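Local coordinates for putative molybdenum cofactor biosynthesis protein (Corynebacterium diphtheriae, PDB 2G2C) that probably takes part in molybdenum cofactor biosynthesis through a probable molybdopterin-binding domain of the MoCF_biosynth family, though its own function has not been established, at residues Ser8-Val13 / Lys25-Leu30; Asp15-Gly20 / Glu48-Glu53. One frame throughout, in Å; residues are numbered along the deposited sequence.

Contact 1: residues Ser8-Val13 / Lys25-Leu30; sequences SAIIVV and KALPLL
Strand Ser-8–Val-13 and helix segment Lys-25–Leu-30 form part of one layer interface of the three-layer alpha/beta fold of this probable molybdopterin-binding domain, and illustrate how a helix is seated on a sheet. The strand is the sheet's second from the edge, and the helix that begins near Ala-26 runs almost antiparallel to it, at 149°, with the axes 9.4 Å apart. No hydrogen bond links the two; hydrocarbon does all the work.

At the start of the strand, Ser-8 and Ala-9 hold to the sheet, their backbones bonded to the neighbouring strands 42-51 and 72-76. Ile-10 is the first residue to point at the helix. Its CG1 branch lies anti to the carbonyl carbon, and with chi2 at 168° the chain is extended, so CD1 becomes the leading atom. Ile-10 CD1 meets Leu-30 CB at 3.7 Å, the two side chains sliding past each other in opposite directions. Leu-27 instead crosses Ile-10 at about a right angle, bringing its CD1 to the same methyl. The other branch is used as well: Ile-10 CG2 reaches Leu-30 CD1 at 4.0 Å.

Ile-11 turns to the opposite face, where Ala-61 and Ile-62 of helix 55-67 receive it. Consecutive isoleucines therefore serve two helical layers. Ile-146 of helix 143-153 touches Ala-26 and Leu-30 and so lies with them on the Ile-10 side. Val-12 returns to that face; its CG2, set anti to the carbonyl carbon, touches the small CB of Ala-26 at 3.9 Å.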
loop_
_atom_site.group_PDB
_atom_site.type_symbol
_atom_site.label_atom_id
_atom_site.label_comp_id
_atom_site.label_asym_id
_atom_site.label_seq_id
_atom_site.Cartn_x
_atom_site.Cartn_y
_atom_site.Cartn_z
ATOM N N SER A 8 -7.660 7.790 0.998
ATOM C CA SER A 8 -6.406 7.072 0.773
ATOM C C SER A 8 -5.303 7.478 1.712
ATOM O O SER A 8 -5.240 8.633 2.152
ATOM C CB SER A 8 -5.910 7.214 -0.675
ATOM O OG SER A 8 -6.926 6.847 -1.600
ATOM N N ALA A 9 -4.402 6.539 1.975
ATOM C CA ALA A 9 -3.214 6.826 2.793
ATOM C C ALA A 9 -1.988 6.252 2.153
ATOM O O ALA A 9 -2.007 5.116 1.604
ATOM C CB ALA A 9 -3.360 6.274 4.234
ATOM N N ILE A 10 -0.910 7.011 2.253
ATOM C CA ILE A 10 0.402 6.519 1.808
ATOM C C ILE A 10 1.318 6.324 3.013
ATOM O O ILE A 10 1.370 7.207 3.912
ATOM C CB ILE A 10 1.053 7.502 0.798
ATOM C CG1 ILE A 10 0.192 7.559 -0.490
ATOM C CG2 ILE A 10 2.572 7.180 0.600
ATOM C CD1 ILE A 10 0.551 8.690 -1.444
ATOM N N ILE A 11 2.019 5.190 3.026
ATOM C CA ILE A 11 2.986 4.902 4.107
ATOM C C ILE A 11 4.307 4.511 3.478
ATOM O O ILE A 11 4.414 3.451 2.848
ATOM C CB ILE A 11 2.485 3.749 5.016
ATOM C CG1 ILE A 11 1.146 4.166 5.648
ATOM C CG2 ILE A 11 3.546 3.395 6.042
ATOM C CD1 ILE A 11 0.342 2.991 6.293
ATOM N N VAL A 12 5.288 5.410 3.567
ATOM C CA VAL A 12 6.589 5.096 3.006
ATOM C C VAL A 12 7.467 4.521 4.128
ATOM O O VAL A 12 7.621 5.124 5.172
ATOM C CB VAL A 12 7.229 6.355 2.362
ATOM C CG1 VAL A 12 8.665 6.091 1.999
ATOM C CG2 VAL A 12 6.408 6.789 1.147
ATOM N N VAL A 13 8.010 3.334 3.893
ATOM C CA VAL A 13 8.697 2.586 4.931
ATOM C C VAL A 13 10.196 2.584 4.576
ATOM O O VAL A 13 10.616 1.938 3.592
ATOM C CB VAL A 13 8.140 1.126 5.016
ATOM C CG1 VAL A 13 8.827 0.319 6.125
ATOM C CG2 VAL A 13 6.583 1.118 5.175
ATOM N N LYS A 25 10.844 9.965 -2.723
ATOM C CA LYS A 25 10.392 9.990 -4.113
ATOM C C LYS A 25 9.087 9.236 -4.327
ATOM O O LYS A 25 8.392 9.450 -5.342
ATOM C CB LYS A 25 11.445 9.392 -5.048
ATOM C CG LYS A 25 12.712 10.187 -5.091
ATOM C CD LYS A 25 13.642 9.591 -6.145
ATOM C CE LYS A 25 14.984 10.295 -6.118
ATOM N NZ LYS A 25 16.062 9.289 -6.351
ATOM N N ALA A 26 8.763 8.333 -3.399
ATOM C CA ALA A 26 7.560 7.521 -3.557
ATOM C C ALA A 26 6.284 8.322 -3.432
ATOM O O ALA A 26 5.306 8.092 -4.177
ATOM C CB ALA A 26 7.564 6.344 -2.539
ATOM N N LEU A 27 6.266 9.241 -2.469
ATOM C CA LEU A 27 5.079 10.065 -2.227
ATOM C C LEU A 27 4.654 10.872 -3.481
ATOM O O LEU A 27 3.509 10.763 -3.943
ATOM C CB LEU A 27 5.320 10.989 -1.005
ATOM C CG LEU A 27 4.295 12.076 -0.779
ATOM C CD1 LEU A 27 2.869 11.516 -0.574
ATOM C CD2 LEU A 27 4.764 12.918 0.374
ATOM N N PRO A 28 5.551 11.726 -4.016
ATOM C CA PRO A 28 5.141 12.511 -5.201
ATOM C C PRO A 28 4.832 11.659 -6.420
ATOM O O PRO A 28 3.942 12.015 -7.207
ATOM C CB PRO A 28 6.337 13.440 -5.474
ATOM C CG PRO A 28 7.497 12.790 -4.803
ATOM C CD PRO A 28 6.911 12.071 -3.571
ATOM N N LEU A 29 5.547 10.548 -6.555
ATOM C CA LEU A 29 5.233 9.609 -7.631
ATOM C C LEU A 29 3.803 9.045 -7.462
ATOM O O LEU A 29 2.974 9.105 -8.389
ATOM C CB LEU A 29 6.280 8.495 -7.776
ATOM C CG LEU A 29 5.905 7.343 -8.717
ATOM C CD1 LEU A 29 5.624 7.831 -10.142
ATOM C CD2 LEU A 29 7.005 6.335 -8.691
ATOM N N LEU A 30 3.524 8.505 -6.275
ATOM C CA LEU A 30 2.136 8.006 -6.001
ATOM C C LEU A 30 1.056 9.069 -6.210
ATOM O O LEU A 30 -0.019 8.758 -6.751
ATOM C CB LEU A 30 2.024 7.410 -4.594
ATOM C CG LEU A 30 2.756 6.059 -4.497
ATOM C CD1 LEU A 30 3.125 5.734 -3.047
ATOM C CD2 LEU A 30 1.928 4.909 -5.160
#

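Contact 2: residues Asp15-Gly20 / Glu48-Glu53; sequences DRISTG and EVVVPE
How a short helix can be fastened to the end of an edge strand is seen where Asp-15–Gly-20 lies across Glu-48–Glu-53, the axes inclined at 114°. Asp-15 supplies the one direct hydrogen bond. Its CG stands anti to the carbonyl carbon, beside its own backbone N, which brings Asp-15 OD1 to 2.9 Å from Glu-53 N. The N-H points at it fairly straight, at 157°, but approaches from above the carboxylate plane. Water 2 gives a second hydrogen bond to OD1 and another to Glu-53 O, while OD2 is held by a salt bridge from Lys-84. Both carboxylate oxygens are thus engaged, which fixes the group's rotation and would be expected to favour its ionised form.

Glu-53 crosses Asp-15 at about a right angle. Its chain bends at chi2, and the carboxylates stay apart, with Asp-15 OD2 and Glu-53 OE2 separated by 5.3 Å. Water 1 donates to Glu-53 OE2 and accepts from Asp-15 N, joining Glu-53 to the start of the helix.

One turn on, Ser-18 OG is anti to the backbone N (chi1 -172°) and lies against the proline that follows the strand, 3.6 Å from Pro-52 CD. Water 3 is hydrogen-bonded to this hydroxyl and to Val-50 O. Next to these polar contacts, Val-50 CG1, also anti to its backbone N, comes to 3.5 Å from Ser-18 N and 3.8 Å from Ile-17 CG2, the isoleucine and valine crossing nearly perpendicularly.

A water-bridged contact at the C-terminal ends of parallel strands, near a bound sodium ion, suits the end of an alpha/beta fold where binding sites commonly lie.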
loop_
_atom_site.group_PDB
_atom_site.type_symbol
_atom_site.label_atom_id
_atom_site.label_comp_id
_atom_site.label_asym_id
_atom_site.label_seq_id
_atom_site.Cartn_x
_atom_site.Cartn_y
_atom_site.Cartn_z
ATOM N N ASP A 15 14.182 3.569 6.626
ATOM C CA ASP A 15 15.016 4.185 7.653
ATOM C C ASP A 15 15.635 5.488 7.142
ATOM O O ASP A 15 15.529 6.514 7.817
ATOM C CB ASP A 15 16.075 3.198 8.117
ATOM C CG ASP A 15 15.480 2.085 8.971
ATOM O OD1 ASP A 15 14.369 2.292 9.471
ATOM O OD2 ASP A 15 16.148 1.049 9.184
ATOM N N ARG A 16 16.200 5.458 5.938
ATOM C CA ARG A 16 16.921 6.633 5.405
ATOM C C ARG A 16 15.981 7.794 5.090
ATOM O O ARG A 16 16.292 8.959 5.379
ATOM C CB ARG A 16 17.736 6.258 4.175
ATOM C CG ARG A 16 18.864 5.231 4.425
ATOM C CD ARG A 16 20.189 5.893 4.757
ATOM N NE ARG A 16 20.535 6.940 3.795
ATOM C CZ ARG A 16 21.677 7.623 3.788
ATOM N NH1 ARG A 16 22.620 7.385 4.700
ATOM N NH2 ARG A 16 21.878 8.552 2.857
ATOM N N ILE A 17 14.814 7.515 4.527
ATOM C CA ILE A 17 13.893 8.623 4.289
ATOM C C ILE A 17 13.390 9.159 5.633
ATOM O O ILE A 17 13.264 10.374 5.806
ATOM C CB ILE A 17 12.723 8.201 3.354
ATOM C CG1 ILE A 17 13.287 7.670 2.025
ATOM C CG2 ILE A 17 11.759 9.379 3.138
ATOM C CD1 ILE A 17 12.261 7.019 1.111
ATOM N N SER A 18 13.138 8.258 6.589
ATOM C CA SER A 18 12.629 8.643 7.916
ATOM C C SER A 18 13.510 9.654 8.634
ATOM O O SER A 18 13.018 10.618 9.241
ATOM C CB SER A 18 12.420 7.404 8.815
ATOM O OG SER A 18 11.758 7.780 10.026
ATOM N N THR A 19 14.812 9.431 8.550
ATOM C CA THR A 19 15.787 10.341 9.178
ATOM C C THR A 19 16.050 11.592 8.321
ATOM O O THR A 19 16.522 12.626 8.831
ATOM C CB THR A 19 17.101 9.614 9.460
ATOM O OG1 THR A 19 17.686 9.197 8.220
ATOM C CG2 THR A 19 16.868 8.383 10.329
ATOM N N GLY A 20 15.752 11.506 7.030
ATOM C CA GLY A 20 15.853 12.667 6.158
ATOM C C GLY A 20 17.081 12.697 5.271
ATOM O O GLY A 20 17.289 13.675 4.541
ATOM N N GLU A 48 -0.301 11.051 4.658
ATOM C CA GLU A 48 0.944 10.452 4.153
ATOM C C GLU A 48 1.971 10.532 5.246
ATOM O O GLU A 48 2.067 11.542 5.959
ATOM C CB GLU A 48 1.451 11.106 2.870
ATOM C CG GLU A 48 1.752 12.586 3.007
ATOM C CD GLU A 48 3.145 12.915 3.564
ATOM O OE1 GLU A 48 3.354 14.105 3.894
ATOM O OE2 GLU A 48 4.029 12.026 3.686
ATOM N N VAL A 49 2.695 9.435 5.442
ATOM C CA VAL A 49 3.730 9.381 6.464
ATOM C C VAL A 49 4.945 8.625 5.946
ATOM O O VAL A 49 4.860 7.895 4.943
ATOM C CB VAL A 49 3.214 8.717 7.792
ATOM C CG1 VAL A 49 1.940 9.410 8.285
ATOM C CG2 VAL A 49 2.910 7.241 7.551
ATOM N N VAL A 50 6.078 8.841 6.618
ATOM C CA VAL A 50 7.267 8.035 6.447
ATOM C C VAL A 50 7.520 7.405 7.814
ATOM O O VAL A 50 7.490 8.107 8.858
ATOM C CB VAL A 50 8.496 8.891 6.053
ATOM C CG1 VAL A 50 9.743 7.985 5.995
ATOM C CG2 VAL A 50 8.225 9.615 4.742
ATOM N N VAL A 51 7.766 6.103 7.837
ATOM C CA VAL A 51 8.099 5.434 9.104
ATOM C C VAL A 51 9.397 4.650 8.914
ATOM O O VAL A 51 9.716 4.228 7.800
ATOM C CB VAL A 51 6.912 4.480 9.560
ATOM C CG1 VAL A 51 5.650 5.301 9.811
ATOM C CG2 VAL A 51 6.668 3.338 8.553
ATOM N N PRO A 52 10.141 4.440 10.010
ATOM C CA PRO A 52 11.270 3.537 9.952
ATOM C C PRO A 52 10.784 2.109 9.632
ATOM O O PRO A 52 9.598 1.767 9.822
ATOM C CB PRO A 52 11.828 3.540 11.390
ATOM C CG PRO A 52 11.239 4.746 12.034
ATOM C CD PRO A 52 9.933 5.030 11.346
ATOM N N GLU A 53 11.718 1.269 9.205
ATOM C CA GLU A 53 11.392 -0.136 8.974
ATOM C C GLU A 53 10.996 -0.853 10.246
ATOM O O GLU A 53 11.461 -0.519 11.334
ATOM C CB GLU A 53 12.593 -0.854 8.371
ATOM C CG GLU A 53 12.913 -0.260 7.063
ATOM C CD GLU A 53 12.862 -1.244 5.946
ATOM O OE1 GLU A 53 12.049 -2.213 6.059
ATOM O OE2 GLU A 53 13.625 -1.030 4.967
HETATM O O HOH W 1 15.083 1.236 5.180
HETATM O O HOH W 2 14.203 0.501 11.649
HETATM O O HOH W 3 9.645 9.335 10.207
#

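Contacts 1 and 2 lie 11 Å apart, between centres, on the same side of the chain's centre and share one sheet, in which strands 5-13 and 42-51 are parallel neighbours. Their segments alternate along the chain: strand 5-13, helix 15-19, helix 26-34, then strand 42-51, so the two contacts are interleaved steps of one crossover connection. Probable backbone bonds from Val-12 N to Val-49 O and from Val-51 N to Val-12 O join them directly, and Leu-27 of contact 1 packs on Glu-48. Contact 1 is buried and contact 2 lies at the surface: the crossover's first helix sits at the C-terminal end of the outer strand, its second against the inner one.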